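Single-stranded DNA-binding protein WHY1, chloroplastic (Solanum tuberosum, PDB 1L3A) binds single-stranded DNA as a homotetramer and activates transcription of the pathogenesis-related gene PR-10a when plant defence is elicited. Local coordinates at residues S43-G47 against K48-T52; E139-P142 against D143-H147; E117-D121 against P122-R126. All blocks are in the same frame, centred on the assembly; numbering follows the deposited sequence.

Interaction 1. Residues S43-G47 against K48-T52; sequences SIYKG and KAALT
The Tyr45 ring meets Ala50 obliquely, through one ortho carbon: CD2 of Tyr45 lies 3.8 Å from CB of Ala50. The ring is brought beside its own backbone N by a first torsion that sets CG anti to the carbonyl carbon (chi1 -58°), and it runs back along the strand in the direction of Ser43. Ala50 also touches Tyr89 and Trp91 of strand 88-99, so aromatic residues of two strands meet its methyl.

Ser43 and Thr52 project from the same side of the sheet as Tyr45 and Ala50. They meet hydroxyl to methyl, with OG of Ser43 only 3.0 Å from CG2 of Thr52, a tight approach that involves no hydrogen bond. Ile44 and Leu51 face the other side, and there their side chains come no nearer than 4.5 Å, CB of Ile44 to CB of Leu51. Leu51 packs on Leu78 and Phe80 of strand 68-85 and on Ile166 of strand 161-169.

The backbones are joined by a reciprocal pair of bonds, Ile44 N to Leu51 O at 2.7 Å and Leu51 N to Ile44 O at 2.9 Å. Nearer the turn, Lys46 N donates to Ala49 O at 3.0 Å with a more bent angle of 141°. The Lys46 side chain is folded at its second and fourth torsions, and its end leads away from the turn: NZ makes a salt bridge with Glu172 and a hydrogen bond to the carbonyl of Pro167. The side chain also touches Ile166 and Thr169.

The arrangement is a tight antiparallel beta hairpin between strands 38-45 and 49-62 of one four-stranded Whirly sheet, and the region required for single-stranded DNA binding, residues 46-51, takes in the turn and the start of strand 49-62.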
loop_
_atom_site.group_PDB
_atom_site.type_symbol
_atom_site.label_atom_id
_atom_site.label_comp_id
_atom_site.label_asym_id
_atom_site.label_seq_id
_atom_site.Cartn_x
_atom_site.Cartn_y
_atom_site.Cartn_z
ATOM N N SER C 43 -11.106 -13.150 12.082
ATOM C CA SER C 43 -10.961 -14.206 13.077
ATOM C C SER C 43 -10.172 -15.393 12.579
ATOM O O SER C 43 -10.318 -15.811 11.431
ATOM C CB SER C 43 -12.338 -14.700 13.523
ATOM O OG SER C 43 -13.068 -13.661 14.139
ATOM N N ILE C 44 -9.345 -15.936 13.463
ATOM C CA ILE C 44 -8.520 -17.103 13.182
ATOM C C ILE C 44 -8.968 -18.196 14.156
ATOM O O ILE C 44 -8.860 -18.023 15.367
ATOM C CB ILE C 44 -7.032 -16.751 13.407
ATOM C CG1 ILE C 44 -6.613 -15.706 12.368
ATOM C CG2 ILE C 44 -6.153 -18.011 13.369
ATOM C CD1 ILE C 44 -5.234 -15.153 12.563
ATOM N N TYR C 45 -9.471 -19.313 13.634
ATOM C CA TYR C 45 -9.945 -20.411 14.482
ATOM C C TYR C 45 -8.995 -21.610 14.519
ATOM O O TYR C 45 -8.716 -22.210 13.485
ATOM C CB TYR C 45 -11.328 -20.857 14.018
ATOM C CG TYR C 45 -12.349 -19.740 14.034
ATOM C CD1 TYR C 45 -12.878 -19.229 12.847
ATOM C CD2 TYR C 45 -12.782 -19.186 15.237
ATOM C CE1 TYR C 45 -13.819 -18.192 12.866
ATOM C CE2 TYR C 45 -13.720 -18.152 15.265
ATOM C CZ TYR C 45 -14.231 -17.662 14.078
ATOM O OH TYR C 45 -15.146 -16.635 14.108
ATOM N N LYS C 46 -8.508 -21.956 15.714
ATOM C CA LYS C 46 -7.576 -23.074 15.869
ATOM C C LYS C 46 -7.976 -24.174 16.868
ATOM O O LYS C 46 -9.057 -24.146 17.453
ATOM C CB LYS C 46 -6.180 -22.534 16.214
ATOM C CG LYS C 46 -5.514 -21.772 15.063
ATOM C CD LYS C 46 -5.474 -22.635 13.787
ATOM C CE LYS C 46 -5.159 -21.820 12.523
ATOM N NZ LYS C 46 -3.757 -21.335 12.484
ATOM N N GLY C 47 -7.096 -25.150 17.047
ATOM C CA GLY C 47 -7.389 -26.252 17.953
ATOM C C GLY C 47 -7.700 -25.895 19.400
ATOM O O GLY C 47 -8.730 -26.304 19.927
ATOM N N LYS C 48 -6.817 -25.128 20.035
ATOM C CA LYS C 48 -6.986 -24.734 21.431
ATOM C C LYS C 48 -7.562 -23.347 21.679
ATOM O O LYS C 48 -8.036 -23.067 22.780
ATOM C CB LYS C 48 -5.651 -24.807 22.158
ATOM C CG LYS C 48 -5.079 -26.197 22.271
ATOM C CD LYS C 48 -4.010 -26.237 23.348
ATOM C CE LYS C 48 -3.306 -27.574 23.362
ATOM N NZ LYS C 48 -4.302 -28.680 23.419
ATOM N N ALA C 49 -7.527 -22.476 20.679
ATOM C CA ALA C 49 -8.022 -21.122 20.876
ATOM C C ALA C 49 -8.398 -20.406 19.591
ATOM O O ALA C 49 -8.090 -20.870 18.497
ATOM C CB ALA C 49 -6.970 -20.311 21.629
ATOM N N ALA C 50 -9.063 -19.270 19.745
ATOM C CA ALA C 50 -9.487 -18.447 18.621
ATOM C C ALA C 50 -8.963 -17.019 18.833
ATOM O O ALA C 50 -8.747 -16.588 19.969
ATOM C CB ALA C 50 -11.005 -18.438 18.523
ATOM N N LEU C 51 -8.765 -16.292 17.733
ATOM C CA LEU C 51 -8.269 -14.918 17.788
ATOM C C LEU C 51 -9.007 -14.005 16.817
ATOM O O LEU C 51 -9.046 -14.278 15.626
ATOM C CB LEU C 51 -6.777 -14.887 17.447
ATOM C CG LEU C 51 -6.124 -13.503 17.313
ATOM C CD1 LEU C 51 -6.079 -12.787 18.675
ATOM C CD2 LEU C 51 -4.719 -13.676 16.764
ATOM N N THR C 52 -9.597 -12.930 17.334
ATOM C CA THR C 52 -10.295 -11.954 16.505
ATOM C C THR C 52 -9.509 -10.635 16.521
ATOM O O THR C 52 -9.024 -10.194 17.567
ATOM C CB THR C 52 -11.696 -11.671 17.031
ATOM O OG1 THR C 52 -11.593 -11.178 18.369
ATOM C CG2 THR C 52 -12.543 -12.931 17.008
#

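Interaction 2. Residues E139-P142 against D143-H147; sequences EPLP and DGSGH
His147 places ND1 3.1 Å from the nitrogen of Pro140, a close approach that is not a hydrogen bond, since the tertiary amide N of Pro140 carries no hydrogen. It lies at the end of the beta hairpin formed by strands 132-140 and 146-155. The two rings cross obliquely, with CD of Pro140 3.6 Å from ND1 of His147, while CA of Glu139 lies in the imidazole plane at its edge. Across the ring, NE2 of His147 is hydrogen-bonded to the carbonyl of Gly111, which probably helps to fix the ring's rotation.

Leu141 N donates to Gly146 O at 2.8 Å, and a type I turn runs from Leu141 to Gly144, closed by Gly144 N on Leu141 O. Gly144 has a positive phi (87°), and Gly146 is in an extended conformation (phi 163°) open chiefly to glycine.

In the loop, the Asp143 carboxylate reaches forward to Ser145 in an Asx turn: CG sits between the backbone N and the carbonyl carbon (chi1 49°), and OD1 takes two bonds from Ser145. The backbone N comes nearly along the C-O axis, at 2.6 Å from Asp143 OD1, and the hydroxyl from above the carboxylate plane. Leu141, which also touches Tyr165, Pro167 and Phe148, points toward the 143-147 segment, its CD1 3.7 Å from Ser145 OG.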
loop_
_atom_site.group_PDB
_atom_site.type_symbol
_atom_site.label_atom_id
_atom_site.label_comp_id
_atom_site.label_asym_id
_atom_site.label_seq_id
_atom_site.Cartn_x
_atom_site.Cartn_y
_atom_site.Cartn_z
ATOM N N GLU C 139 6.356 -15.222 18.224
ATOM C CA GLU C 139 7.604 -15.867 17.829
ATOM C C GLU C 139 7.382 -16.935 16.772
ATOM O O GLU C 139 6.296 -17.491 16.659
ATOM C CB GLU C 139 8.276 -16.514 19.051
ATOM C CG GLU C 139 8.477 -15.587 20.247
ATOM C CD GLU C 139 9.089 -16.308 21.449
ATOM O OE1 GLU C 139 9.154 -15.702 22.546
ATOM O OE2 GLU C 139 9.510 -17.481 21.296
ATOM N N PRO C 140 8.420 -17.239 15.982
ATOM C CA PRO C 140 8.268 -18.266 14.950
ATOM C C PRO C 140 7.949 -19.649 15.512
ATOM O O PRO C 140 8.351 -19.990 16.629
ATOM C CB PRO C 140 9.610 -18.227 14.219
ATOM C CG PRO C 140 10.562 -17.684 15.244
ATOM C CD PRO C 140 9.757 -16.623 15.931
ATOM N N LEU C 141 7.205 -20.431 14.737
ATOM C CA LEU C 141 6.837 -21.788 15.118
ATOM C C LEU C 141 8.032 -22.709 14.870
ATOM O O LEU C 141 8.854 -22.447 13.994
ATOM C CB LEU C 141 5.650 -22.274 14.281
ATOM C CG LEU C 141 4.275 -21.655 14.522
ATOM C CD1 LEU C 141 3.346 -22.015 13.371
ATOM C CD2 LEU C 141 3.715 -22.140 15.846
ATOM N N PRO C 142 8.143 -23.801 15.643
ATOM C CA PRO C 142 9.246 -24.759 15.495
ATOM C C PRO C 142 9.462 -25.191 14.043
ATOM O O PRO C 142 10.586 -25.167 13.538
ATOM C CB PRO C 142 8.810 -25.917 16.382
ATOM C CG PRO C 142 8.082 -25.223 17.493
ATOM C CD PRO C 142 7.250 -24.190 16.750
ATOM N N ASP C 143 8.381 -25.581 13.374
ATOM C CA ASP C 143 8.457 -26.013 11.982
ATOM C C ASP C 143 8.839 -24.880 11.030
ATOM O O ASP C 143 9.358 -25.126 9.943
ATOM C CB ASP C 143 7.123 -26.629 11.542
ATOM C CG ASP C 143 5.926 -25.757 11.894
ATOM O OD1 ASP C 143 5.949 -24.560 11.545
ATOM O OD2 ASP C 143 4.962 -26.271 12.512
ATOM N N GLY C 144 8.584 -23.640 11.438
ATOM C CA GLY C 144 8.917 -22.502 10.597
ATOM C C GLY C 144 7.818 -22.157 9.609
ATOM O O GLY C 144 8.034 -21.394 8.665
ATOM N N SER C 145 6.630 -22.713 9.828
ATOM C CA SER C 145 5.492 -22.472 8.950
ATOM C C SER C 145 4.677 -21.250 9.379
ATOM O O SER C 145 3.587 -21.018 8.852
ATOM C CB SER C 145 4.567 -23.683 8.942
ATOM O OG SER C 145 3.861 -23.761 10.166
ATOM N N GLY C 146 5.196 -20.493 10.342
ATOM C CA GLY C 146 4.494 -19.314 10.811
ATOM C C GLY C 146 4.997 -18.825 12.155
ATOM O O GLY C 146 6.154 -19.052 12.516
ATOM N N HIS C 147 4.121 -18.152 12.895
ATOM C CA HIS C 147 4.449 -17.606 14.208
ATOM C C HIS C 147 3.316 -17.966 15.148
ATOM O O HIS C 147 2.233 -18.336 14.706
ATOM C CB HIS C 147 4.521 -16.076 14.155
ATOM C CG HIS C 147 5.754 -15.537 13.502
ATOM N ND1 HIS C 147 6.878 -15.178 14.218
ATOM C CD2 HIS C 147 6.026 -15.259 12.206
ATOM C CE1 HIS C 147 7.789 -14.700 13.389
ATOM N NE2 HIS C 147 7.297 -14.738 12.164
#

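Interaction 3. Residues E117-D121 against P122-R126; sequences EFFHD and PNKGR
Phe119 and Lys124 cross at about a right angle, where the chain leaves strand 116-120, an outermost strand of the second antiparallel sheet of this Whirly chain, and enters the long loop that leads to strand 132-140. The lysine comes to the ring at its edge, near its plane: CD of Lys124 is 3.5 Å from CE2 of Phe119, and CE of Lys124 follows at 3.9 Å from the same carbon. This is an aliphatic contact of methylenes with an aromatic edge, and the chain then draws away, carrying NZ out of the ring plane. Phe119 reaches forward along the chain because CG is anti to its backbone N (chi1 166°). Lys124 is likewise extended at its first torsion but bends at the second (chi2 62°), which turns its middle carbons back to the ring. Both side chains also touch a crystal neighbour, so their exact pose may owe something to the lattice.

A second right-angle crossing joins Asp121 to the ring of Pro122. The carboxylate swings forward over the peptide link, and OD2 of Asp121 lies 3.0 Å from CD of Pro122. The proline ring in turn packs on Val132 and on Glu217 of the second subunit, while Phe119 packs on Arg133, placing the start of the loop beside strand 132-140 and in contact with a second subunit.

Beyond the proline the chain turns sharply, Asn123 having a positive phi (68°). Lys124, Gly125 and Arg126 open the predicted nuclear localization signal on this exposed surface. No hydrogen bond joins the two segments: Asn123 N approaches Asp121 O at too poor an angle, and OD2 of Asp121 stands 2.8 Å from Pro122 N, which has no hydrogen to give.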
loop_
_atom_site.group_PDB
_atom_site.type_symbol
_atom_site.label_atom_id
_atom_site.label_comp_id
_atom_site.label_asym_id
_atom_site.label_seq_id
_atom_site.Cartn_x
_atom_site.Cartn_y
_atom_site.Cartn_z
ATOM N N GLU C 117 8.048 -8.785 21.773
ATOM C CA GLU C 117 7.292 -8.946 23.009
ATOM C C GLU C 117 6.630 -7.625 23.379
ATOM O O GLU C 117 7.211 -6.565 23.185
ATOM C CB GLU C 117 8.222 -9.380 24.148
ATOM C CG GLU C 117 7.487 -9.812 25.418
ATOM C CD GLU C 117 8.409 -9.988 26.624
ATOM O OE1 GLU C 117 8.898 -8.968 27.166
ATOM O OE2 GLU C 117 8.647 -11.146 27.033
ATOM N N PHE C 118 5.415 -7.698 23.916
ATOM C CA PHE C 118 4.672 -6.505 24.315
ATOM C C PHE C 118 4.201 -6.629 25.758
ATOM O O PHE C 118 3.571 -7.617 26.134
ATOM C CB PHE C 118 3.452 -6.303 23.413
ATOM C CG PHE C 118 3.784 -6.147 21.958
ATOM C CD1 PHE C 118 3.160 -6.948 20.996
ATOM C CD2 PHE C 118 4.687 -5.176 21.534
ATOM C CE1 PHE C 118 3.431 -6.781 19.639
ATOM C CE2 PHE C 118 4.967 -5.000 20.173
ATOM C CZ PHE C 118 4.340 -5.800 19.227
ATOM N N PHE C 119 4.476 -5.601 26.551
ATOM C CA PHE C 119 4.109 -5.586 27.962
ATOM C C PHE C 119 3.125 -4.466 28.290
ATOM O O PHE C 119 3.424 -3.296 28.070
ATOM C CB PHE C 119 5.382 -5.418 28.792
ATOM C CG PHE C 119 5.134 -5.066 30.229
ATOM C CD1 PHE C 119 4.821 -6.054 31.158
ATOM C CD2 PHE C 119 5.231 -3.744 30.660
ATOM C CE1 PHE C 119 4.613 -5.734 32.504
ATOM C CE2 PHE C 119 5.026 -3.411 32.001
ATOM C CZ PHE C 119 4.717 -4.408 32.926
ATOM N N HIS C 120 1.958 -4.814 28.817
ATOM C CA HIS C 120 0.973 -3.797 29.168
ATOM C C HIS C 120 0.628 -3.871 30.650
ATOM O O HIS C 120 0.476 -4.955 31.209
ATOM C CB HIS C 120 -0.293 -3.947 28.311
ATOM C CG HIS C 120 -0.137 -3.431 26.912
ATOM N ND1 HIS C 120 -1.146 -3.504 25.974
ATOM C CD2 HIS C 120 0.899 -2.808 26.300
ATOM C CE1 HIS C 120 -0.739 -2.945 24.848
ATOM N NE2 HIS C 120 0.498 -2.515 25.019
ATOM N N ASP C 121 0.510 -2.707 31.279
ATOM C CA ASP C 121 0.215 -2.621 32.705
ATOM C C ASP C 121 -0.415 -1.259 32.984
ATOM O O ASP C 121 0.093 -0.234 32.531
ATOM C CB ASP C 121 1.527 -2.784 33.491
ATOM C CG ASP C 121 1.341 -2.740 35.003
ATOM O OD1 ASP C 121 2.239 -3.243 35.718
ATOM O OD2 ASP C 121 0.324 -2.194 35.481
ATOM N N PRO C 122 -1.546 -1.230 33.707
ATOM C CA PRO C 122 -2.182 0.060 34.002
ATOM C C PRO C 122 -1.196 1.011 34.690
ATOM O O PRO C 122 -0.983 0.927 35.903
ATOM C CB PRO C 122 -3.344 -0.333 34.910
ATOM C CG PRO C 122 -3.720 -1.695 34.392
ATOM C CD PRO C 122 -2.366 -2.350 34.208
ATOM N N ASN C 123 -0.597 1.908 33.908
ATOM C CA ASN C 123 0.382 2.871 34.417
ATOM C C ASN C 123 1.659 2.159 34.865
ATOM O O ASN C 123 1.780 1.745 36.019
ATOM C CB ASN C 123 -0.212 3.668 35.583
ATOM C CG ASN C 123 -1.532 4.319 35.228
ATOM O OD1 ASN C 123 -2.526 3.633 34.980
ATOM N ND2 ASN C 123 -1.549 5.647 35.192
ATOM N N LYS C 124 2.602 2.023 33.937
ATOM C CA LYS C 124 3.879 1.357 34.194
ATOM C C LYS C 124 4.503 1.786 35.522
ATOM O O LYS C 124 4.429 1.060 36.516
ATOM C CB LYS C 124 4.855 1.643 33.046
ATOM C CG LYS C 124 6.257 1.079 33.248
ATOM C CD LYS C 124 6.251 -0.440 33.361
ATOM C CE LYS C 124 7.661 -0.981 33.542
ATOM N NZ LYS C 124 8.555 -0.577 32.422
ATOM N N GLY C 125 5.127 2.961 35.530
ATOM C CA GLY C 125 5.744 3.461 36.747
ATOM C C GLY C 125 4.713 4.152 37.618
ATOM O O GLY C 125 4.041 3.508 38.428
ATOM N N ARG C 126 4.587 5.466 37.450
ATOM C CA ARG C 126 3.624 6.259 38.209
ATOM C C ARG C 126 3.870 6.117 39.712
ATOM O O ARG C 126 4.887 5.564 40.139
ATOM C CB ARG C 126 2.197 5.807 37.862
ATOM C CG ARG C 126 1.100 6.786 38.261
ATOM C CD ARG C 126 -0.291 6.207 38.014
ATOM N NE ARG C 126 -1.354 7.129 38.416
ATOM C CZ ARG C 126 -1.675 8.242 37.761
ATOM N NH1 ARG C 126 -1.019 8.587 36.659
ATOM N NH2 ARG C 126 -2.653 9.018 38.209
#

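From the N terminus the chain first meets interaction 1, which closes the hairpin between strands 38-45 and 49-62 in one sheet. Interaction 3 follows at the end of strand 116-120, where the loop to strand 132-140 begins, and interaction 2 then closes the hairpin between strands 132-140 and 146-155. The three run in series; none nests or crosses. Interactions 2 and 3 belong to the second sheet, in which strands 116-120 and 132-140 are neighbours, yet their centres lie about 27 Å apart. Interactions 1 and 2 are nearer, with centres about 16 Å apart, and strand 161-169 links them: Pro167 is touched by Lys46 and by Leu141.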